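Long-range contacts in phenylacetic acid degradation-related protein (Silicibacter sp., PDB 2QWZ), which probably hydrolyses thioesters as a hotdog-fold thioesterase and may act in phenylacetic acid degradation: residues T100-L105 / T150-I155; R57-E62 / G114-G119. All blocks are in the same frame, centred on the assembly; numbering follows the deposited sequence.

Interaction 1 of 2, residues T100-L105 / T150-I155; sequences TTNASL and TMTYSI
Thr101 and Asn102 both turn their backbone N-H toward the carbonyl of Thr152, the signature of a classic beta bulge in an antiparallel pair of strands. Thr152 O accepts from Thr101 N at 3.0 Å and from Asn102 N at 3.3 Å, and the two donors approach from the same face of its carbonyl plane. Thr152 N returns a bond to Asn102 O, and from there the ladder is regular: Ser104 and Thr150 form a hydrogen-bonded pair joined both ways, with Ser104 N 2.9 Å from Thr150 O.

Apolar and mixed contacts gather on the face that carries Ala103, Met151 and Tyr153. A bend at chi2 (-70°) curls the selenomethionine Met151 back over its neighbour strand and sets its SE atom 3.5 Å from Ala103 CB. Thr100 runs alongside Tyr153, its OG1 3.4 Å from ring atom CE2. At the bulge itself, Thr101 CG2 meets Ser154 CB at 3.3 Å, tighter than usual for two carbons.

Water-mediated bonding belongs to the face of Asn102 and Thr152. One water donates to Asn102 OD1 over 2.5 Å and also joins Thr152 OG1 at 2.6 Å, bridging the side chains of a directly paired couple.

Strand 99-107 is an outermost strand of its own chain, yet Asn102 to Leu105 pair antiparallel with a strand of the second subunit, which carries the sheet across the interface. Strand 130-139 flanks strand 147-154 on its other edge, and helix 73-92 packs on the Ala103 face, where Tyr153 OH is hydrogen-bonded to its Asp81.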
ATOM      1  N   THR A 100      -2.363 -14.932  -2.901  1.00 35.68           N
ATOM      2  CA  THR A 100      -2.021 -13.552  -2.482  1.00 29.35           C
ATOM      3  C   THR A 100      -1.884 -12.636  -3.707  1.00 31.11           C
ATOM      4  O   THR A 100      -1.162 -12.954  -4.653  1.00 37.39           O
ATOM      5  CB  THR A 100      -0.712 -13.542  -1.730  1.00 32.78           C
ATOM      6  OG1 THR A 100      -0.640 -14.703  -0.926  1.00 38.74           O
ATOM      7  CG2 THR A 100      -0.606 -12.306  -0.806  1.00 15.60           C
ATOM      8  N   THR A 101      -2.618 -11.536  -3.733  1.00 29.97           N
ATOM      9  CA  THR A 101      -2.519 -10.547  -4.813  1.00 25.62           C
ATOM     10  C   THR A 101      -1.872  -9.248  -4.359  1.00 26.90           C
ATOM     11  O   THR A 101      -1.231  -8.550  -5.164  1.00 24.71           O
ATOM     12  CB  THR A 101      -3.883 -10.184  -5.339  1.00 30.70           C
ATOM     13  OG1 THR A 101      -4.636  -9.608  -4.272  1.00 27.90           O
ATOM     14  CG2 THR A 101      -4.632 -11.456  -5.923  1.00 25.57           C
ATOM     15  N   ASN A 102      -2.073  -8.888  -3.097  1.00 25.89           N
ATOM     16  CA  ASN A 102      -1.431  -7.680  -2.580  1.00 28.34           C
ATOM     17  C   ASN A 102      -1.067  -7.822  -1.154  1.00 26.28           C
ATOM     18  O   ASN A 102      -1.763  -8.504  -0.398  1.00 24.26           O
ATOM     19  CB  ASN A 102      -2.325  -6.445  -2.748  1.00 32.30           C
ATOM     20  CG  ASN A 102      -1.745  -5.204  -2.043  1.00 40.95           C
ATOM     21  OD1 ASN A 102      -2.339  -4.713  -1.096  1.00 38.10           O
ATOM     22  ND2 ASN A 102      -0.589  -4.698  -2.520  1.00 39.28           N
ATOM     23  N   ALA A 103       0.034  -7.157  -0.778  1.00 30.94           N
ATOM     24  CA  ALA A 103       0.487  -7.062   0.607  1.00 26.43           C
ATOM     25  C   ALA A 103       1.054  -5.681   0.878  1.00 29.89           C
ATOM     26  O   ALA A 103       1.845  -5.155   0.085  1.00 31.80           O
ATOM     27  CB  ALA A 103       1.617  -8.071   0.866  1.00 27.57           C
ATOM     28  N   SER A 104       0.693  -5.100   2.015  1.00 26.93           N
ATOM     29  CA  SER A 104       1.313  -3.882   2.427  1.00 26.64           C
ATOM     30  C   SER A 104       1.724  -4.029   3.872  1.00 25.82           C
ATOM     31  O   SER A 104       1.099  -4.774   4.659  1.00 29.46           O
ATOM     32  CB  SER A 104       0.394  -2.686   2.198  1.00 28.27           C
ATOM     33  OG  SER A 104      -0.630  -2.643   3.159  1.00 45.08           O
ATOM     34  N   LEU A 105       2.812  -3.381   4.216  1.00 27.91           N
ATOM     35  CA  LEU A 105       3.390  -3.505   5.538  1.00 29.94           C
ATOM     36  C   LEU A 105       3.979  -2.184   5.950  1.00 30.67           C
ATOM     37  O   LEU A 105       4.682  -1.569   5.155  1.00 33.35           O
ATOM     38  CB  LEU A 105       4.519  -4.540   5.546  1.00 34.27           C
ATOM     39  CG  LEU A 105       4.213  -6.046   5.475  1.00 39.79           C
ATOM     40  CD1 LEU A 105       4.356  -6.578   4.057  1.00 46.41           C
ATOM     41  CD2 LEU A 105       5.139  -6.788   6.440  1.00 35.76           C
ATOM     42  N   THR A 150      -1.681  -5.225   5.799  1.00 25.00           N
ATOM     43  CA  THR A 150      -2.922  -5.536   5.160  1.00 27.22           C
ATOM     44  C   THR A 150      -2.574  -6.552   4.095  1.00 26.57           C
ATOM     45  O   THR A 150      -1.585  -6.389   3.368  1.00 28.01           O
ATOM     46  CB  THR A 150      -3.560  -4.315   4.457  1.00 30.25           C
ATOM     47  OG1 THR A 150      -3.677  -3.228   5.393  1.00 27.23           O
ATOM     48  CG2 THR A 150      -4.920  -4.639   3.961  1.00 17.61           C
HETATM   49  N   MSE A 151      -3.316  -7.631   4.069  1.00 26.71           N
HETATM   50  CA  MSE A 151      -3.106  -8.654   3.069  1.00 26.72           C
HETATM   51  C   MSE A 151      -4.388  -8.832   2.390  1.00 25.29           C
HETATM   52  O   MSE A 151      -5.414  -8.880   3.070  1.00 23.35           O
HETATM   53  CB  MSE A 151      -2.746  -9.992   3.701  1.00 29.45           C
HETATM   54  CG  MSE A 151      -1.417 -10.045   4.448  1.00 21.37           C
HETATM   55 SE   MSE A 151       0.193  -9.967   3.447  0.75 30.98          SE
HETATM   56  CE  MSE A 151      -0.399 -11.076   1.868  1.00 11.80           C
ATOM     57  N   THR A 152      -4.314  -9.017   1.061  1.00 29.71           N
ATOM     58  CA  THR A 152      -5.442  -9.287   0.184  1.00 27.07           C
ATOM     59  C   THR A 152      -5.139 -10.525  -0.682  1.00 30.74           C
ATOM     60  O   THR A 152      -4.011 -10.687  -1.167  1.00 27.03           O
ATOM     61  CB  THR A 152      -5.658  -8.079  -0.768  1.00 31.18           C
ATOM     62  OG1 THR A 152      -5.794  -6.872  -0.010  1.00 21.69           O
ATOM     63  CG2 THR A 152      -6.844  -8.228  -1.586  1.00 14.40           C
ATOM     64  N   TYR A 153      -6.174 -11.349  -0.906  1.00 29.54           N
ATOM     65  CA  TYR A 153      -6.082 -12.629  -1.581  1.00 31.51           C
ATOM     66  C   TYR A 153      -7.145 -12.741  -2.646  1.00 30.03           C
ATOM     67  O   TYR A 153      -8.281 -12.342  -2.439  1.00 32.96           O
ATOM     68  CB  TYR A 153      -6.278 -13.805  -0.585  1.00 30.65           C
ATOM     69  CG  TYR A 153      -5.263 -13.762   0.496  1.00 27.31           C
ATOM     70  CD1 TYR A 153      -5.453 -12.977   1.607  1.00 24.28           C
ATOM     71  CD2 TYR A 153      -4.088 -14.486   0.393  1.00 26.22           C
ATOM     72  CE1 TYR A 153      -4.485 -12.887   2.577  1.00 29.66           C
ATOM     73  CE2 TYR A 153      -3.141 -14.440   1.388  1.00 23.91           C
ATOM     74  CZ  TYR A 153      -3.328 -13.621   2.449  1.00 27.51           C
ATOM     75  OH  TYR A 153      -2.355 -13.553   3.396  1.00 22.40           O
ATOM     76  N   SER A 154      -6.769 -13.301  -3.778  1.00 32.89           N
ATOM     77  CA  SER A 154      -7.717 -13.654  -4.807  1.00 37.05           C
ATOM     78  C   SER A 154      -8.255 -15.030  -4.494  1.00 39.57           C
ATOM     79  O   SER A 154      -7.488 -15.934  -4.206  1.00 40.54           O
ATOM     80  CB  SER A 154      -7.051 -13.648  -6.180  1.00 38.38           C
ATOM     81  OG  SER A 154      -7.689 -14.570  -7.039  1.00 46.72           O
ATOM     82  N   ILE A 155      -9.576 -15.166  -4.515  1.00 44.91           N
ATOM     83  CA  ILE A 155     -10.251 -16.448  -4.401  1.00 50.95           C
ATOM     84  C   ILE A 155     -10.754 -16.868  -5.781  1.00 55.31           C
ATOM     85  O   ILE A 155     -11.679 -16.260  -6.302  1.00 57.23           O
ATOM     86  CB  ILE A 155     -11.502 -16.349  -3.566  1.00 50.12           C
ATOM     87  CG1 ILE A 155     -11.188 -16.030  -2.111  1.00 50.08           C
ATOM     88  CG2 ILE A 155     -12.309 -17.652  -3.737  1.00 54.60           C
ATOM     89  CD1 ILE A 155     -12.411 -15.493  -1.402  1.00 53.34           C
TER
HETATM   90  O   HOH W   1      -3.672  -5.593   0.815  1.00 32.09           O

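Interaction 2 of 2, residues R57-E62 / G114-G119; sequences RLNVQE and GRDLLG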
ATOM      1  N   ARG A  57       1.992 -17.338  15.981  1.00 29.15           N
ATOM      2  CA  ARG A  57       3.300 -17.199  16.628  1.00 32.10           C
ATOM      3  C   ARG A  57       4.387 -17.547  15.632  1.00 30.66           C
ATOM      4  O   ARG A  57       4.275 -18.551  14.900  1.00 26.55           O
ATOM      5  CB  ARG A  57       3.411 -18.159  17.814  1.00 32.02           C
ATOM      6  CG  ARG A  57       4.684 -17.998  18.661  1.00 34.58           C
ATOM      7  CD  ARG A  57       4.662 -18.947  19.860  1.00 31.15           C
ATOM      8  NE  ARG A  57       3.672 -18.488  20.812  1.00 29.78           N
ATOM      9  CZ  ARG A  57       3.926 -17.638  21.792  1.00 30.88           C
ATOM     10  NH1 ARG A  57       5.155 -17.180  21.993  1.00 24.50           N
ATOM     11  NH2 ARG A  57       2.938 -17.232  22.551  1.00 32.74           N
ATOM     12  N   LEU A  58       5.408 -16.692  15.583  1.00 26.70           N
ATOM     13  CA  LEU A  58       6.670 -17.027  14.944  1.00 27.97           C
ATOM     14  C   LEU A  58       7.634 -17.360  16.068  1.00 29.11           C
ATOM     15  O   LEU A  58       7.985 -16.487  16.897  1.00 25.25           O
ATOM     16  CB  LEU A  58       7.212 -15.858  14.108  1.00 29.52           C
ATOM     17  CG  LEU A  58       8.495 -15.939  13.265  1.00 28.87           C
ATOM     18  CD1 LEU A  58       8.557 -14.705  12.311  1.00 30.26           C
ATOM     19  CD2 LEU A  58       9.743 -15.985  14.096  1.00 33.25           C
ATOM     20  N   ASN A  59       8.069 -18.614  16.083  1.00 30.53           N
ATOM     21  CA  ASN A  59       9.087 -19.093  17.032  1.00 32.62           C
ATOM     22  C   ASN A  59      10.459 -18.539  16.674  1.00 32.21           C
ATOM     23  O   ASN A  59      11.095 -19.033  15.762  1.00 34.89           O
ATOM     24  CB  ASN A  59       9.098 -20.631  17.003  1.00 35.60           C
ATOM     25  CG  ASN A  59      10.172 -21.255  17.895  1.00 37.87           C
ATOM     26  OD1 ASN A  59      10.779 -20.600  18.751  1.00 46.66           O
ATOM     27  ND2 ASN A  59      10.384 -22.553  17.706  1.00 43.94           N
ATOM     28  N   VAL A  60      10.906 -17.519  17.402  1.00 34.29           N
ATOM     29  CA  VAL A  60      12.133 -16.778  17.077  1.00 34.97           C
ATOM     30  C   VAL A  60      13.395 -17.659  17.152  1.00 37.36           C
ATOM     31  O   VAL A  60      14.374 -17.439  16.436  1.00 38.23           O
ATOM     32  CB  VAL A  60      12.305 -15.521  17.970  1.00 35.21           C
ATOM     33  CG1 VAL A  60      12.642 -15.914  19.382  1.00 35.54           C
ATOM     34  CG2 VAL A  60      13.402 -14.581  17.418  1.00 32.56           C
ATOM     35  N   GLN A  61      13.362 -18.667  17.996  1.00 40.24           N
ATOM     36  CA  GLN A  61      14.474 -19.585  18.094  1.00 43.90           C
ATOM     37  C   GLN A  61      14.774 -20.295  16.777  1.00 43.10           C
ATOM     38  O   GLN A  61      15.932 -20.456  16.436  1.00 45.04           O
ATOM     39  CB  GLN A  61      14.211 -20.610  19.189  1.00 44.97           C
ATOM     40  CG  GLN A  61      15.463 -21.332  19.634  1.00 54.06           C
ATOM     41  CD  GLN A  61      15.135 -22.635  20.282  1.00 63.56           C
ATOM     42  OE1 GLN A  61      15.361 -22.822  21.486  1.00 71.58           O
ATOM     43  NE2 GLN A  61      14.569 -23.554  19.491  1.00 66.16           N
ATOM     44  N   GLU A  62      13.733 -20.699  16.044  1.00 42.71           N
ATOM     45  CA  GLU A  62      13.877 -21.363  14.757  1.00 43.79           C
ATOM     46  C   GLU A  62      14.617 -20.542  13.695  1.00 46.03           C
ATOM     47  O   GLU A  62      14.947 -21.060  12.627  1.00 45.61           O
ATOM     48  CB  GLU A  62      12.488 -21.733  14.237  1.00 44.91           C
ATOM     49  CG  GLU A  62      12.465 -22.565  12.960  1.00 46.58           C
ATOM     50  CD  GLU A  62      12.511 -21.738  11.684  1.00 51.86           C
ATOM     51  OE1 GLU A  62      12.318 -20.505  11.745  1.00 51.11           O
ATOM     52  OE2 GLU A  62      12.742 -22.327  10.611  1.00 51.98           O
ATOM     53  N   GLY A 114      15.136 -11.529  20.901  1.00 33.06           N
ATOM     54  CA  GLY A 114      15.060 -12.687  21.788  1.00 32.80           C
ATOM     55  C   GLY A 114      13.665 -13.125  22.196  1.00 30.13           C
ATOM     56  O   GLY A 114      13.548 -13.896  23.112  1.00 30.67           O
ATOM     57  N   ARG A 115      12.632 -12.610  21.521  1.00 28.20           N
ATOM     58  CA  ARG A 115      11.227 -12.908  21.809  1.00 27.17           C
ATOM     59  C   ARG A 115      10.492 -13.354  20.563  1.00 24.54           C
ATOM     60  O   ARG A 115      10.814 -12.909  19.457  1.00 26.30           O
ATOM     61  CB  ARG A 115      10.524 -11.688  22.320  1.00 26.58           C
ATOM     62  CG  ARG A 115      11.120 -11.174  23.579  1.00 27.57           C
ATOM     63  CD  ARG A 115      10.263 -10.102  24.102  1.00 31.79           C
ATOM     64  NE  ARG A 115      10.716  -9.643  25.426  1.00 28.80           N
ATOM     65  CZ  ARG A 115       9.905  -9.325  26.432  1.00 35.13           C
ATOM     66  NH1 ARG A 115       8.579  -9.431  26.332  1.00 29.11           N
ATOM     67  NH2 ARG A 115      10.426  -8.907  27.570  1.00 33.42           N
ATOM     68  N   ASP A 116       9.504 -14.216  20.738  1.00 24.21           N
ATOM     69  CA  ASP A 116       8.648 -14.593  19.621  1.00 26.87           C
ATOM     70  C   ASP A 116       7.894 -13.373  19.172  1.00 27.99           C
ATOM     71  O   ASP A 116       7.745 -12.394  19.911  1.00 29.23           O
ATOM     72  CB  ASP A 116       7.647 -15.680  19.996  1.00 26.91           C
ATOM     73  CG  ASP A 116       8.300 -16.996  20.316  1.00 23.69           C
ATOM     74  OD1 ASP A 116       9.494 -17.205  20.025  1.00 30.06           O
ATOM     75  OD2 ASP A 116       7.595 -17.814  20.896  1.00 27.25           O
ATOM     76  N   LEU A 117       7.454 -13.445  17.921  1.00 31.21           N
ATOM     77  CA  LEU A 117       6.672 -12.403  17.301  1.00 31.02           C
ATOM     78  C   LEU A 117       5.259 -12.940  17.192  1.00 30.14           C
ATOM     79  O   LEU A 117       5.063 -14.072  16.753  1.00 32.58           O
ATOM     80  CB  LEU A 117       7.232 -12.094  15.915  1.00 29.81           C
ATOM     81  CG  LEU A 117       7.466 -10.639  15.577  1.00 34.24           C
ATOM     82  CD1 LEU A 117       8.448 -10.017  16.598  1.00 36.78           C
ATOM     83  CD2 LEU A 117       7.966 -10.555  14.156  1.00 30.69           C
ATOM     84  N   LEU A 118       4.284 -12.126  17.598  1.00 30.51           N
ATOM     85  CA  LEU A 118       2.890 -12.496  17.513  1.00 32.06           C
ATOM     86  C   LEU A 118       2.261 -11.606  16.461  1.00 32.26           C
ATOM     87  O   LEU A 118       2.546 -10.389  16.410  1.00 30.21           O
ATOM     88  CB  LEU A 118       2.203 -12.278  18.862  1.00 32.37           C
ATOM     89  CG  LEU A 118       2.822 -12.998  20.052  1.00 34.78           C
ATOM     90  CD1 LEU A 118       1.958 -12.728  21.247  1.00 28.33           C
ATOM     91  CD2 LEU A 118       2.952 -14.491  19.797  1.00 26.07           C
ATOM     92  N   GLY A 119       1.459 -12.238  15.603  1.00 29.13           N
ATOM     93  CA  GLY A 119       0.583 -11.562  14.688  1.00 29.27           C
ATOM     94  C   GLY A 119      -0.894 -11.746  15.011  1.00 29.41           C
ATOM     95  O   GLY A 119      -1.433 -12.859  14.996  1.00 25.51           O
TER
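Where strand 53-58 ends beside the start of strand 117-126 inside the antiparallel sheet, one carboxylate ties the two together. Asp116, just before the second strand, gives one oxygen to the loop at Val60 and the other to Arg57 on the first strand. OD1 takes the N-H of Val60 at 3.0 Å, met from above the carboxylate plane, while OD2 offers its anti lone pair to Arg57 NH1 at 2.7 Å in a salt bridge.

The bond lies within 5° of the guanidinium plane, though the two flat groups stand 71° apart. After an extended start (chi1 and chi2 near 180°), the bend at chi3 (-71°) brings the Arg57 guanidinium alongside Leu118, whose CD2 sits over the centre of one face, 3.9 Å from Arg57 CZ. Glu140 also pairs with Arg57 NH1, and Asp47 with NH2, so three carboxylates balance its charge and help fix its orientation.

Leu58 and Leu117 form the hydrogen-bonded backbone pair: Leu58 N donates almost straight to Leu117 O at 2.9 Å, and Leu58 O receives Leu117 N in return. Their CB atoms lie 4.2 Å apart, and Leu117 reaches helix 73-92. Past the ladder, Val60 CB rests 3.4 Å from Arg115 O as the chain turns into a 3-10 segment. The arrangement is an antiparallel ladder giving way to loops at the ends of two inner strands of a hotdog-type sheet wrapped on its long helix.

In the fold
Both contacts are antiparallel pairings in the one sheet that packs against helix 73-92, but their centres lie about 22 Å apart, on opposite sides of the chain's centre, and their nearest atoms are about 9 Å apart. Interaction 1 is mostly buried and belongs to the edge where the sheet continues into another subunit; its chemistry is chiefly backbone bonding, a bulge, apolar contact and a bridging water. Interaction 2 is partly exposed, is touched by no other chain of the assembly, and adds an ionic network to a much shorter ladder. Strands 99-107 and 117-126 are consecutive in the chain, yet they are not neighbours in the sheet, being separated by strands 130-139 and 147-154.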